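Local coordinates for protein YPM (Yersinia pseudotuberculosis, PDB 1PM4) that acts as a superantigen, a bacterial mitogenic toxin that, as other superantigens do, probably stimulates large numbers of T cells, at residues P4-Y9 / D101-D106; T12-G17 / S93-Y98; V19-N24 / S111-K116; G32-V37 / L82-K87; A45-I50 / I88-S93. One frame throughout, in Å; residues are numbered along the deposited sequence.

Interaction 1. Residues P4-Y9 / D101-D106; sequences PNIATY and DATVHD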
# COMPACT_ATOMS: atom_id res chain seq x y z
N PRO A 4 11.07 17.13 12.81
CA PRO A 4 9.76 16.49 13.03
C PRO A 4 9.15 16.54 14.46
O PRO A 4 9.83 16.39 15.49
CB PRO A 4 10.01 15.01 12.66
CG PRO A 4 11.49 14.84 12.68
CD PRO A 4 12.10 16.16 12.38
N ASN A 5 7.85 16.72 14.52
CA ASN A 5 7.17 16.75 15.80
C ASN A 5 6.52 15.37 16.02
O ASN A 5 5.60 15.05 15.31
CB ASN A 5 6.12 17.83 15.79
CG ASN A 5 5.53 18.11 17.18
OD1 ASN A 5 5.95 17.52 18.18
ND2 ASN A 5 4.55 19.01 17.24
N ILE A 6 7.10 14.58 16.91
CA ILE A 6 6.61 13.23 17.24
C ILE A 6 6.07 13.31 18.67
O ILE A 6 6.79 13.77 19.60
CB ILE A 6 7.76 12.15 17.17
CG1 ILE A 6 8.48 12.11 15.81
CG2 ILE A 6 7.28 10.73 17.49
CD1 ILE A 6 7.62 12.14 14.64
N ALA A 7 4.84 12.87 18.89
CA ALA A 7 4.27 12.79 20.24
C ALA A 7 4.19 11.36 20.66
O ALA A 7 4.21 10.48 19.79
CB ALA A 7 2.87 13.32 20.25
N THR A 8 3.94 11.10 21.93
CA THR A 8 3.67 9.73 22.38
C THR A 8 2.34 9.66 23.09
O THR A 8 2.12 10.37 24.08
CB THR A 8 4.79 9.23 23.33
OG1 THR A 8 6.05 9.20 22.62
CG2 THR A 8 4.50 7.79 23.81
N TYR A 9 1.44 8.84 22.57
CA TYR A 9 0.17 8.53 23.20
C TYR A 9 0.35 7.27 24.01
O TYR A 9 0.88 6.27 23.48
CB TYR A 9 -0.89 8.29 22.14
CG TYR A 9 -1.18 9.54 21.28
CD1 TYR A 9 -2.16 10.43 21.63
CD2 TYR A 9 -0.46 9.78 20.14
CE1 TYR A 9 -2.39 11.53 20.85
CE2 TYR A 9 -0.67 10.86 19.34
CZ TYR A 9 -1.63 11.76 19.72
OH TYR A 9 -1.91 12.90 18.97
N ASP A 101 4.16 6.26 19.34
CA ASP A 101 4.91 7.42 18.93
C ASP A 101 4.45 7.78 17.54
O ASP A 101 4.43 6.91 16.65
CB ASP A 101 6.37 7.11 18.87
CG ASP A 101 6.96 6.69 20.16
OD1 ASP A 101 6.42 6.90 21.27
OD2 ASP A 101 8.02 6.02 20.12
N ALA A 102 4.00 9.00 17.34
CA ALA A 102 3.51 9.44 15.99
C ALA A 102 3.76 10.89 15.67
O ALA A 102 3.67 11.75 16.54
CB ALA A 102 2.03 9.23 15.94
N THR A 103 3.99 11.15 14.41
CA THR A 103 4.02 12.50 13.88
C THR A 103 2.75 13.22 14.24
O THR A 103 1.69 12.68 14.07
CB THR A 103 4.07 12.45 12.35
OG1 THR A 103 5.23 11.77 11.95
CG2 THR A 103 4.28 13.88 11.81
N VAL A 104 2.87 14.39 14.84
CA VAL A 104 1.71 15.24 15.02
C VAL A 104 1.93 16.59 14.38
O VAL A 104 3.04 17.04 14.21
CB VAL A 104 1.31 15.42 16.47
CG1 VAL A 104 0.93 14.09 17.08
CG2 VAL A 104 2.41 16.03 17.28
N HIS A 105 0.83 17.24 14.06
CA HIS A 105 0.98 18.55 13.47
C HIS A 105 0.81 19.64 14.49
O HIS A 105 1.49 20.65 14.42
CB HIS A 105 0.09 18.72 12.26
CG HIS A 105 0.86 18.61 10.99
ND1 HIS A 105 1.07 17.40 10.37
CD2 HIS A 105 1.56 19.53 10.28
CE1 HIS A 105 1.83 17.58 9.30
NE2 HIS A 105 2.14 18.86 9.23
N ASP A 106 -0.08 19.47 15.45
CA ASP A 106 -0.16 20.49 16.50
C ASP A 106 0.73 20.04 17.67
O ASP A 106 1.95 19.81 17.48
CB ASP A 106 -1.64 20.80 16.88
CG ASP A 106 -2.16 22.12 16.25
OD1 ASP A 106 -1.35 23.02 15.91
OD2 ASP A 106 -3.38 22.33 16.05
O HOH W 1 5.19 16.98 12.59
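Thr8 and Asp101 lie side by side and point the same way, so that OG1 of Thr8 donates a 2.7 Å hydrogen bond to OD1 of Asp101. Thr8 OG1 is anti to its carbonyl carbon (chi1 -63°) and Asp101 CG likewise (chi1 -60°); the hydroxyl meets the carboxylate from above its plane, 44° out of it. On the same face of the sheet Ile6 crosses Thr103 obliquely, its CD1 3.6 Å from Thr103 OG1, while its CG2 branch rests on the CB of Asp101.

Between these two non-hydrogen-bonded pairs sits the hydrogen-bonded pair of Ala7 and Ala102. Ala7 N reaches Ala102 O at 2.9 Å from above the carbonyl plane, whereas Ala102 N arrives at Ala7 O, also 2.9 Å, almost along the C=O axis. Past the strand ends the ladder runs on through Val104 N, which lies in the carbonyl plane of Asn5 O at 2.8 Å, and through a water joining Asn5 N to Val104 O. Val104 then divides its branches: CG1 meets Ala7 CB at 3.8 Å and lies tip to tip with Tyr9, 3.6 Å from its OH, and CG2 lies 3.7 Å from ND2 of Asn5.

Further out, the Tyr9 hydroxyl is hydrogen-bonded to Asp112, and Thr103 OG1 to the backbone N of Tyr35 on strand 32-39. The first and last strands of the chain thus form an antiparallel edge pair in one of the two four-stranded sheets of the jelly-roll fold.

Interaction 2. Residues T12-G17 / S93-Y98; sequences TIQGKG and SETSNY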
# COMPACT_ATOMS: atom_id res chain seq x y z
N THR A 12 -4.08 1.99 27.77
CA THR A 12 -4.28 0.58 27.98
C THR A 12 -5.36 0.12 27.03
O THR A 12 -6.33 0.86 26.85
CB THR A 12 -4.78 0.37 29.43
OG1 THR A 12 -3.78 0.87 30.37
CG2 THR A 12 -4.92 -1.07 29.74
N ILE A 13 -5.13 -1.01 26.36
CA ILE A 13 -6.13 -1.48 25.37
C ILE A 13 -6.60 -2.83 25.80
O ILE A 13 -5.82 -3.78 26.04
CB ILE A 13 -5.55 -1.47 23.94
CG1 ILE A 13 -6.64 -1.82 22.94
CG2 ILE A 13 -4.25 -2.31 23.83
CD1 ILE A 13 -6.23 -1.61 21.51
N GLN A 14 -7.88 -2.93 26.03
CA GLN A 14 -8.47 -4.17 26.47
C GLN A 14 -8.30 -5.32 25.46
O GLN A 14 -8.06 -5.08 24.27
CB GLN A 14 -9.96 -3.92 26.75
CG GLN A 14 -10.10 -3.12 28.07
CD GLN A 14 -11.36 -2.28 28.12
OE1 GLN A 14 -11.94 -1.95 27.07
NE2 GLN A 14 -11.81 -1.98 29.33
N GLY A 15 -8.42 -6.54 25.94
CA GLY A 15 -8.40 -7.71 25.05
C GLY A 15 -9.33 -7.52 23.84
O GLY A 15 -10.49 -7.12 24.01
N LYS A 16 -8.79 -7.81 22.64
CA LYS A 16 -9.48 -7.71 21.36
C LYS A 16 -9.97 -6.30 21.03
O LYS A 16 -10.56 -6.14 19.95
CB LYS A 16 -10.64 -8.73 21.31
CG LYS A 16 -10.28 -10.16 21.61
CD LYS A 16 -9.20 -10.65 20.60
CE LYS A 16 -8.93 -12.13 20.66
NZ LYS A 16 -7.74 -12.53 19.97
N GLY A 17 -9.60 -5.29 21.82
CA GLY A 17 -10.10 -3.95 21.60
C GLY A 17 -9.42 -3.26 20.41
O GLY A 17 -8.35 -3.71 19.89
N SER A 93 -6.13 -11.57 23.62
CA SER A 93 -7.17 -11.43 24.62
C SER A 93 -6.65 -10.72 25.91
O SER A 93 -7.42 -10.39 26.78
CB SER A 93 -7.80 -12.75 24.95
OG SER A 93 -8.28 -13.31 23.76
N GLU A 94 -5.34 -10.51 26.01
CA GLU A 94 -4.70 -9.88 27.15
C GLU A 94 -4.76 -8.37 27.10
O GLU A 94 -4.25 -7.73 26.17
CB GLU A 94 -3.25 -10.34 27.27
CG GLU A 94 -2.53 -9.83 28.51
CD GLU A 94 -1.18 -10.56 28.78
OE1 GLU A 94 -0.74 -10.52 29.90
OE2 GLU A 94 -0.53 -11.06 27.85
N THR A 95 -5.37 -7.79 28.12
CA THR A 95 -5.41 -6.35 28.27
C THR A 95 -4.00 -5.88 28.49
O THR A 95 -3.27 -6.48 29.31
CB THR A 95 -6.29 -5.97 29.46
OG1 THR A 95 -7.66 -6.32 29.11
CG2 THR A 95 -6.24 -4.48 29.69
N SER A 96 -3.60 -4.91 27.68
CA SER A 96 -2.21 -4.51 27.56
C SER A 96 -1.99 -3.00 27.56
O SER A 96 -2.79 -2.26 27.00
CB SER A 96 -1.65 -5.02 26.24
OG SER A 96 -1.83 -6.43 26.06
N ASN A 97 -0.85 -2.56 28.11
CA ASN A 97 -0.39 -1.19 27.87
C ASN A 97 -0.16 -1.00 26.38
O ASN A 97 0.23 -1.95 25.67
CB ASN A 97 0.97 -0.99 28.59
CG ASN A 97 1.78 0.19 28.06
OD1 ASN A 97 2.64 0.07 27.13
ND2 ASN A 97 1.51 1.39 28.67
N TYR A 98 -0.36 0.22 25.90
CA TYR A 98 0.24 0.61 24.61
C TYR A 98 0.90 1.98 24.70
O TYR A 98 0.58 2.79 25.59
CB TYR A 98 -0.80 0.61 23.50
CG TYR A 98 -1.79 1.78 23.57
CD1 TYR A 98 -1.56 2.98 22.94
CD2 TYR A 98 -3.02 1.63 24.22
CE1 TYR A 98 -2.41 4.03 23.08
CE2 TYR A 98 -3.93 2.64 24.27
CZ TYR A 98 -3.63 3.86 23.66
OH TYR A 98 -4.54 4.94 23.76
O HOH W 2 -0.67 1.18 30.75
O HOH W 3 -7.17 -14.88 22.13
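Segments 12-17 and 93-98 run antiparallel, with Thr12 opposite Asn97 as a non-hydrogen-bonded pair and Ile13 opposite Ser96 as a hydrogen-bonded one. The bond from Ile13 N to Ser96 O is short, 2.7 Å, and comes in nearly along the C=O axis; its return, Ser96 N to Ile13 O, is 3.0 Å long with the donor above the carbonyl plane. Beyond Ile13 the regular beta bridges end, and segment 12-17 enters a type II turn from Gln14 to Gly17, with Lys16 at a positive phi of 61°. Gly15, which carries no side chain, lets its CA come within 3.3 Å of Ser93 O.

Here the backbone N of Gly15 turns to a side chain, donating to Thr95 OG1 at 3.3 Å. In the jelly roll this is the end of strand 6-13, an edge strand of its sheet within the chain, just before the crossing to strand 18-23 of the second sheet. Thr95 CG2, anti to its backbone N, touches Thr12 CG2 at 3.7 Å on the outer face, where a water links Thr12 OG1 to Asn97 ND2 and Asn97 OD1 accepts from the backbone N of Thr41.

On the inner face Ile13 and Tyr98 cross at about a right angle. Tyr98 CG occupies the crowded position between N and carbonyl carbon (chi1 73°), which sets ring atom CD2 4.0 Å from Ile13 CB and puts Thr12 O in plane at the ring edge. Lys16, bent at chi2, lays CE 3.4 Å from Ser93 OG, while its ammonium group is hydrogen-bonded to the backbone O of Asn91.

Interaction 3. Residues V19-N24 / S111-K116; sequences VCIIGN and SDVLTK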
# COMPACT_ATOMS: atom_id res chain seq x y z
N VAL A 19 -8.44 0.87 19.24
CA VAL A 19 -8.39 2.27 19.64
C VAL A 19 -7.88 3.05 18.45
O VAL A 19 -6.89 2.64 17.82
CB VAL A 19 -7.41 2.44 20.84
CG1 VAL A 19 -7.15 3.92 21.07
CG2 VAL A 19 -7.98 1.82 22.13
N CYS A 20 -8.58 4.15 18.08
CA CYS A 20 -8.18 4.97 16.97
C CYS A 20 -7.79 6.37 17.43
O CYS A 20 -8.50 6.98 18.28
CB CYS A 20 -9.30 5.06 15.92
SG CYS A 20 -9.46 3.61 14.90
N ILE A 21 -6.69 6.85 16.87
CA ILE A 21 -6.10 8.13 17.22
C ILE A 21 -6.01 8.94 15.93
O ILE A 21 -5.47 8.49 14.92
CB ILE A 21 -4.72 7.93 17.92
CG1 ILE A 21 -4.94 7.18 19.24
CG2 ILE A 21 -4.03 9.31 18.17
CD1 ILE A 21 -3.72 6.90 19.98
N ILE A 22 -6.62 10.11 15.96
CA ILE A 22 -6.65 10.96 14.77
C ILE A 22 -5.48 12.00 14.78
O ILE A 22 -5.08 12.49 15.80
CB ILE A 22 -8.01 11.65 14.63
CG1 ILE A 22 -8.16 12.36 13.30
CG2 ILE A 22 -8.22 12.64 15.68
CD1 ILE A 22 -9.68 12.51 12.97
N GLY A 23 -5.04 12.31 13.59
CA GLY A 23 -4.01 13.33 13.36
C GLY A 23 -4.48 14.31 12.34
O GLY A 23 -5.23 13.96 11.42
N ASN A 24 -3.97 15.53 12.47
CA ASN A 24 -4.31 16.62 11.55
C ASN A 24 -5.82 16.77 11.34
O ASN A 24 -6.29 16.78 10.21
CB ASN A 24 -3.60 16.44 10.22
CG ASN A 24 -3.77 17.64 9.33
OD1 ASN A 24 -3.84 18.74 9.85
ND2 ASN A 24 -3.86 17.45 8.03
N SER A 111 -8.43 14.98 22.75
CA SER A 111 -9.45 14.70 21.76
C SER A 111 -8.89 13.91 20.55
O SER A 111 -9.64 13.50 19.70
CB SER A 111 -10.15 16.01 21.35
OG SER A 111 -9.29 16.83 20.63
N ASP A 112 -7.57 13.70 20.49
CA ASP A 112 -7.00 12.92 19.40
C ASP A 112 -7.44 11.46 19.53
O ASP A 112 -7.46 10.78 18.54
CB ASP A 112 -5.46 12.99 19.34
CG ASP A 112 -4.90 14.40 19.15
OD1 ASP A 112 -5.64 15.35 18.69
OD2 ASP A 112 -3.70 14.65 19.40
N VAL A 113 -7.67 11.00 20.75
CA VAL A 113 -8.15 9.62 21.01
C VAL A 113 -9.62 9.59 20.72
O VAL A 113 -10.44 10.19 21.42
CB VAL A 113 -7.84 9.13 22.43
CG1 VAL A 113 -8.23 7.67 22.54
CG2 VAL A 113 -6.34 9.24 22.68
N LEU A 114 -9.96 8.96 19.61
CA LEU A 114 -11.33 8.88 19.14
C LEU A 114 -12.15 7.96 20.01
O LEU A 114 -11.66 6.96 20.59
CB LEU A 114 -11.40 8.35 17.70
CG LEU A 114 -10.73 9.28 16.69
CD1 LEU A 114 -10.84 8.60 15.35
CD2 LEU A 114 -11.33 10.76 16.67
N THR A 115 -13.42 8.29 20.13
CA THR A 115 -14.30 7.39 20.83
C THR A 115 -14.64 6.19 20.00
O THR A 115 -15.04 5.16 20.54
CB THR A 115 -15.64 8.06 21.27
OG1 THR A 115 -16.35 8.52 20.12
CG2 THR A 115 -15.43 9.20 22.13
N LYS A 116 -14.50 6.30 18.69
CA LYS A 116 -14.82 5.23 17.81
C LYS A 116 -13.97 5.18 16.56
O LYS A 116 -13.56 6.24 16.06
CB LYS A 116 -16.30 5.29 17.47
CG LYS A 116 -16.71 6.35 16.49
CD LYS A 116 -18.25 6.05 16.02
CE LYS A 116 -18.35 4.79 15.07
NZ LYS A 116 -19.07 3.52 15.64
O HOH W 4 -11.08 4.47 19.30
O HOH W 5 -5.37 15.49 15.21
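Two backbone hydrogen bonds, each 2.8 Å, fasten the C-terminal tail to strand 18-23: Leu114 N donates to Cys20 O nearly along the C=O axis, and Ile22 N donates to Asp112 O within the carbonyl plane. They flank Ile21 and Val113, whose backbones form a single bridge, so the tail touches the outer margin of one sheet of the jelly roll without becoming a full strand. A water carries the join one step further, accepting from Cys20 N and donating to Leu114 O. Ile21 CA adds a CA-H...O contact to Asp112 O, which therefore serves two neighbouring residues.

The Asp112 carboxylate looks elsewhere for its partners. OD2 is hydrogen-bonded to the Tyr9 hydroxyl and to Glu109 N, and OD1 forms a salt bridge with Lys25; the nearby positive charge would be expected to favour the ionised form. Cys20, with SG anti to its carbonyl carbon (chi1 -77°), is tied by a disulfide to Cys117, so the same tail is also held covalently just after it leaves the strand.

Leu114 points its CB toward the strand and covers the Cys20 carbonyl, CB to Cys20 O being 3.3 Å. Its two methyls part at the tip: CD1 lies 3.9 Å from Cys20 CB, and CD2 meets Ile22, whose side chain it crosses at about a right angle. Ile22 CG2, placed between the backbone N and the carbonyl carbon, approaches Leu114 CD2 to 3.8 Å and Asp112 O to 3.5 Å.

Interaction 4. Residues G32-V37 / L82-K87; sequences GELYAV and LSWIWK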
# COMPACT_ATOMS: atom_id res chain seq x y z
N GLY A 32 5.06 15.82 3.69
CA GLY A 32 6.25 15.17 4.20
C GLY A 32 5.92 13.80 4.73
O GLY A 32 4.96 13.18 4.27
N GLU A 33 6.71 13.31 5.67
CA GLU A 33 6.56 11.95 6.11
C GLU A 33 5.66 11.90 7.37
O GLU A 33 5.77 12.69 8.30
CB GLU A 33 7.94 11.30 6.39
CG GLU A 33 7.95 9.92 7.10
CD GLU A 33 9.35 9.52 7.61
OE1 GLU A 33 10.22 9.25 6.76
OE2 GLU A 33 9.60 9.46 8.85
N LEU A 34 4.79 10.93 7.37
CA LEU A 34 4.06 10.55 8.54
C LEU A 34 4.83 9.36 9.06
O LEU A 34 5.25 8.51 8.28
CB LEU A 34 2.67 10.13 8.13
CG LEU A 34 1.65 11.20 7.82
CD1 LEU A 34 0.33 10.53 7.43
CD2 LEU A 34 1.45 12.11 9.03
N TYR A 35 5.04 9.30 10.37
CA TYR A 35 5.77 8.21 11.02
C TYR A 35 4.98 7.82 12.24
O TYR A 35 4.42 8.68 12.93
CB TYR A 35 7.16 8.68 11.40
CG TYR A 35 7.86 7.85 12.41
CD1 TYR A 35 8.74 6.89 12.02
CD2 TYR A 35 7.64 8.02 13.77
CE1 TYR A 35 9.39 6.11 12.94
CE2 TYR A 35 8.26 7.22 14.69
CZ TYR A 35 9.13 6.27 14.28
OH TYR A 35 9.83 5.45 15.14
N ALA A 36 4.91 6.53 12.52
CA ALA A 36 4.40 6.09 13.80
C ALA A 36 4.98 4.73 14.10
O ALA A 36 5.37 4.01 13.21
CB ALA A 36 2.87 6.03 13.85
N VAL A 37 5.10 4.44 15.37
CA VAL A 37 5.50 3.06 15.83
C VAL A 37 4.73 2.78 17.09
O VAL A 37 4.60 3.65 17.95
CB VAL A 37 7.01 2.88 16.04
CG1 VAL A 37 7.53 3.83 17.10
CG2 VAL A 37 7.33 1.43 16.28
N LEU A 82 -5.33 16.69 4.64
CA LEU A 82 -6.18 15.57 4.95
C LEU A 82 -5.77 14.98 6.27
O LEU A 82 -4.61 15.05 6.69
CB LEU A 82 -6.09 14.51 3.86
CG LEU A 82 -6.90 14.79 2.58
CD1 LEU A 82 -6.74 13.57 1.69
CD2 LEU A 82 -8.37 15.05 2.88
N SER A 83 -6.75 14.39 6.91
CA SER A 83 -6.51 13.83 8.22
C SER A 83 -6.20 12.37 8.05
O SER A 83 -6.43 11.73 7.01
CB SER A 83 -7.68 14.10 9.19
OG SER A 83 -8.85 13.54 8.70
N TRP A 84 -5.64 11.83 9.11
CA TRP A 84 -5.26 10.43 9.09
C TRP A 84 -5.70 9.86 10.40
O TRP A 84 -5.87 10.60 11.37
CB TRP A 84 -3.75 10.29 8.90
CG TRP A 84 -2.90 10.95 9.86
CD1 TRP A 84 -2.51 10.47 11.05
CD2 TRP A 84 -2.23 12.24 9.70
NE1 TRP A 84 -1.66 11.35 11.66
CE2 TRP A 84 -1.46 12.45 10.86
CE3 TRP A 84 -2.20 13.20 8.68
CZ2 TRP A 84 -0.68 13.63 11.08
CZ3 TRP A 84 -1.42 14.37 8.86
CH2 TRP A 84 -0.67 14.57 10.06
N ILE A 85 -5.85 8.55 10.44
CA ILE A 85 -6.08 7.78 11.66
C ILE A 85 -5.10 6.65 11.79
O ILE A 85 -4.83 5.86 10.83
CB ILE A 85 -7.49 7.25 11.68
CG1 ILE A 85 -8.44 8.39 11.96
CG2 ILE A 85 -7.72 6.10 12.76
CD1 ILE A 85 -9.86 7.93 11.69
N TRP A 86 -4.55 6.54 12.98
CA TRP A 86 -3.83 5.39 13.43
C TRP A 86 -4.81 4.46 14.18
O TRP A 86 -5.35 4.85 15.20
CB TRP A 86 -2.76 5.82 14.43
CG TRP A 86 -1.82 6.83 13.86
CD1 TRP A 86 -1.69 8.11 14.32
CD2 TRP A 86 -0.78 6.64 12.88
NE1 TRP A 86 -0.75 8.77 13.58
CE2 TRP A 86 -0.14 7.92 12.72
CE3 TRP A 86 -0.39 5.60 12.07
CZ2 TRP A 86 0.86 8.13 11.83
CZ3 TRP A 86 0.63 5.84 11.12
CH2 TRP A 86 1.26 7.10 11.04
N LYS A 87 -5.05 3.27 13.64
CA LYS A 87 -5.86 2.30 14.33
C LYS A 87 -4.99 1.22 14.97
O LYS A 87 -4.18 0.59 14.28
CB LYS A 87 -6.80 1.63 13.33
CG LYS A 87 -7.62 0.54 13.87
CD LYS A 87 -8.77 0.13 12.93
CE LYS A 87 -9.57 -0.93 13.51
NZ LYS A 87 -10.60 -1.57 12.53
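Two methyl groups pressed onto two indole faces make up the dense part of this contact. Leu34 and Trp84 reach toward each other tip to tip, and Leu34 CD2 sits 3.3 Å from the centroid of the Trp84 six-membered ring, only 11° off its normal. The second methyl, CD1, follows at 3.8 Å from Trp84 CD2, so both methyls touch the indole, one over the six-membered ring and the other near Trp84 CD2 and CE3. Ala36 CB repeats the arrangement over Trp86, 3.4 Å from the centroid of its six-membered ring and 9° off the normal. Both are close CH-pi contacts.

The opposite face of Trp86 is taken by Trp84 itself, whose CD1 stands 3.4 Å above that plane, so one indole is sandwiched between an alanine methyl and its tryptophan neighbour. The first torsions allow this: Trp84 CG lies between the backbone N and the carbonyl carbon, while Trp86 CG is anti to the carbonyl carbon. Strands 32-39 and 84-90 belong to the two facing sheets of the jelly roll; their local axes lie 9.9 Å apart and diverge by 14°, a spacing filled by side chains with no hydrogen bond across it. Leu51 packs against both indoles, and Leu72, Leu100 and Ala102 against Trp86.

Packing loosens toward Tyr35, whose carbonyl O is 3.8 Å from Trp86 CZ2 but whose CB points away, its partly exposed side chain lying against Pro71 and Lys73. On the outside of the other sheet, Lys87 NZ forms a salt bridge with Glu75 of a third subunit.

Interaction 5. Residues A45-I50 / I88-S93; sequences ADMTLI and IKNNSS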
# COMPACT_ATOMS: atom_id res chain seq x y z
N ALA A 45 2.98 -8.60 23.95
CA ALA A 45 1.89 -7.95 23.24
C ALA A 45 1.82 -8.39 21.79
O ALA A 45 2.88 -8.59 21.12
CB ALA A 45 2.09 -6.46 23.34
N ASP A 46 0.60 -8.55 21.29
CA ASP A 46 0.33 -8.89 19.91
C ASP A 46 -0.68 -7.89 19.35
O ASP A 46 -1.89 -7.96 19.72
CB ASP A 46 -0.25 -10.27 19.86
CG ASP A 46 -0.49 -10.75 18.46
OD1 ASP A 46 -0.35 -10.00 17.47
OD2 ASP A 46 -0.84 -11.96 18.32
N MET A 47 -0.19 -6.85 18.63
CA MET A 47 -1.02 -5.74 18.14
C MET A 47 -0.64 -5.35 16.72
O MET A 47 0.48 -5.62 16.22
CB MET A 47 -0.83 -4.49 19.04
CG MET A 47 -1.15 -4.79 20.46
SD MET A 47 -0.90 -3.19 21.39
CE MET A 47 -0.97 -3.82 23.02
N THR A 48 -1.61 -4.79 16.03
CA THR A 48 -1.43 -4.28 14.70
C THR A 48 -1.73 -2.83 14.64
O THR A 48 -2.67 -2.37 15.25
CB THR A 48 -2.35 -5.12 13.72
OG1 THR A 48 -1.95 -6.50 13.76
CG2 THR A 48 -2.17 -4.66 12.27
N LEU A 49 -0.89 -2.11 13.92
CA LEU A 49 -1.10 -0.69 13.66
C LEU A 49 -1.47 -0.49 12.18
O LEU A 49 -0.72 -0.91 11.28
CB LEU A 49 0.20 0.03 13.91
CG LEU A 49 0.18 1.53 13.67
CD1 LEU A 49 -0.76 2.30 14.61
CD2 LEU A 49 1.60 2.17 13.80
N ILE A 50 -2.57 0.19 11.97
CA ILE A 50 -3.06 0.44 10.62
C ILE A 50 -3.19 1.94 10.43
O ILE A 50 -3.75 2.64 11.27
CB ILE A 50 -4.42 -0.21 10.41
CG1 ILE A 50 -4.36 -1.69 10.74
CG2 ILE A 50 -4.87 -0.00 8.96
CD1 ILE A 50 -5.76 -2.32 10.86
N ILE A 88 -5.14 1.05 16.25
CA ILE A 88 -4.44 0.07 17.06
C ILE A 88 -5.42 -1.04 17.33
O ILE A 88 -6.46 -0.82 17.99
CB ILE A 88 -3.98 0.67 18.44
CG1 ILE A 88 -3.02 1.87 18.20
CG2 ILE A 88 -3.28 -0.37 19.27
CD1 ILE A 88 -2.85 2.81 19.39
N LYS A 89 -5.06 -2.24 16.89
CA LYS A 89 -5.85 -3.41 17.14
C LYS A 89 -5.10 -4.33 18.10
O LYS A 89 -3.96 -4.68 17.82
CB LYS A 89 -6.20 -4.15 15.85
CG LYS A 89 -7.00 -5.46 16.07
CD LYS A 89 -8.34 -5.40 16.92
CE LYS A 89 -9.01 -6.77 17.15
NZ LYS A 89 -10.53 -6.81 17.48
N ASN A 90 -5.75 -4.69 19.21
CA ASN A 90 -5.19 -5.70 20.09
C ASN A 90 -5.59 -7.09 19.63
O ASN A 90 -6.78 -7.43 19.66
CB ASN A 90 -5.59 -5.42 21.54
CG ASN A 90 -4.91 -6.35 22.49
OD1 ASN A 90 -4.05 -7.15 22.07
ND2 ASN A 90 -5.24 -6.27 23.76
N ASN A 91 -4.65 -7.84 19.07
CA ASN A 91 -4.95 -9.19 18.56
C ASN A 91 -5.05 -10.22 19.67
O ASN A 91 -5.59 -11.34 19.48
CB ASN A 91 -3.82 -9.56 17.61
CG ASN A 91 -3.69 -8.63 16.45
OD1 ASN A 91 -4.71 -8.26 15.82
ND2 ASN A 91 -2.47 -8.25 16.14
N SER A 92 -4.50 -9.89 20.82
CA SER A 92 -4.52 -10.75 22.00
C SER A 92 -5.76 -10.54 22.85
O SER A 92 -6.39 -9.47 22.81
CB SER A 92 -3.28 -10.43 22.88
OG SER A 92 -3.24 -11.13 24.09
N SER A 93 -6.13 -11.57 23.62
CA SER A 93 -7.17 -11.43 24.62
C SER A 93 -6.65 -10.72 25.91
O SER A 93 -7.42 -10.39 26.78
CB SER A 93 -7.80 -12.75 24.95
OG SER A 93 -8.28 -13.31 23.76
O HOH W 6 -1.38 -7.35 23.10
O HOH W 7 -4.79 -7.63 13.15
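ND2 of Asn91 is gripped by two acceptors. One bond runs to Thr48 OG1, 3.0 Å long and almost straight at 176°; the other goes to Asp46 OD1 at 3.1 Å. Both acceptors lie close to the amide plane, which fixes the rotation of the amide, although the Asp46 carboxylate is turned 70° against it and is met from above its own plane. Asn91 CG is anti to its carbonyl carbon, which, with CB pointing toward segment 45-50, brings the amide alongside Thr48 and Asp46, and a water bound to Asn91 OD1 also contacts Thr48 OG1.

The backbone underneath agrees: Asn91 N donates to Asp46 O at 2.8 Å, with a weak second bond from Ser92 N. Further along, Thr48 and Lys89 exchange bonds as a hydrogen-bonded pair, Thr48 N to Lys89 O at 3.0 Å and Lys89 N to Thr48 O at 2.9 Å. Asn90 closes an Asx turn by accepting Ser92 N on OD1 at 3.0 Å, while its ND2 serves Glu94 O and Gln14 O.

On the inner face Met47, extended beyond CG, brings SD to 4.3 Å from Ile88 CG2. These side chains face the other sheet, Met47 and Ile88 against Leu38 and Ile13. Strand 84-90 here is flanked by strand 47-54 and by strand 18-23, with the backbones of Val19 and Ile88 hydrogen-bonded.

In the fold
Interaction 4 lies deepest and is purely apolar, joining the two sheets of the jelly roll; the other contacts are partly buried and held largely by backbone hydrogen bonds. Interactions 1 and 2 pair the same strands, 6-13 and 96-103, at ends about 22 Å apart between centres. Interaction 5 joins strands 47-54 and 84-90 in the opposite sheet, and touches interaction 2 where Lys16 meets Asn91 and Lys89. Interaction 3 closes the outer margin of that second sheet with the tail and meets interaction 1 through a side-chain hydrogen bond. Side-chain hydrogen bonds gather mainly where strands give way to loops, in 2 and 5, with one on the strand surface in 1; indole faces fill the interior.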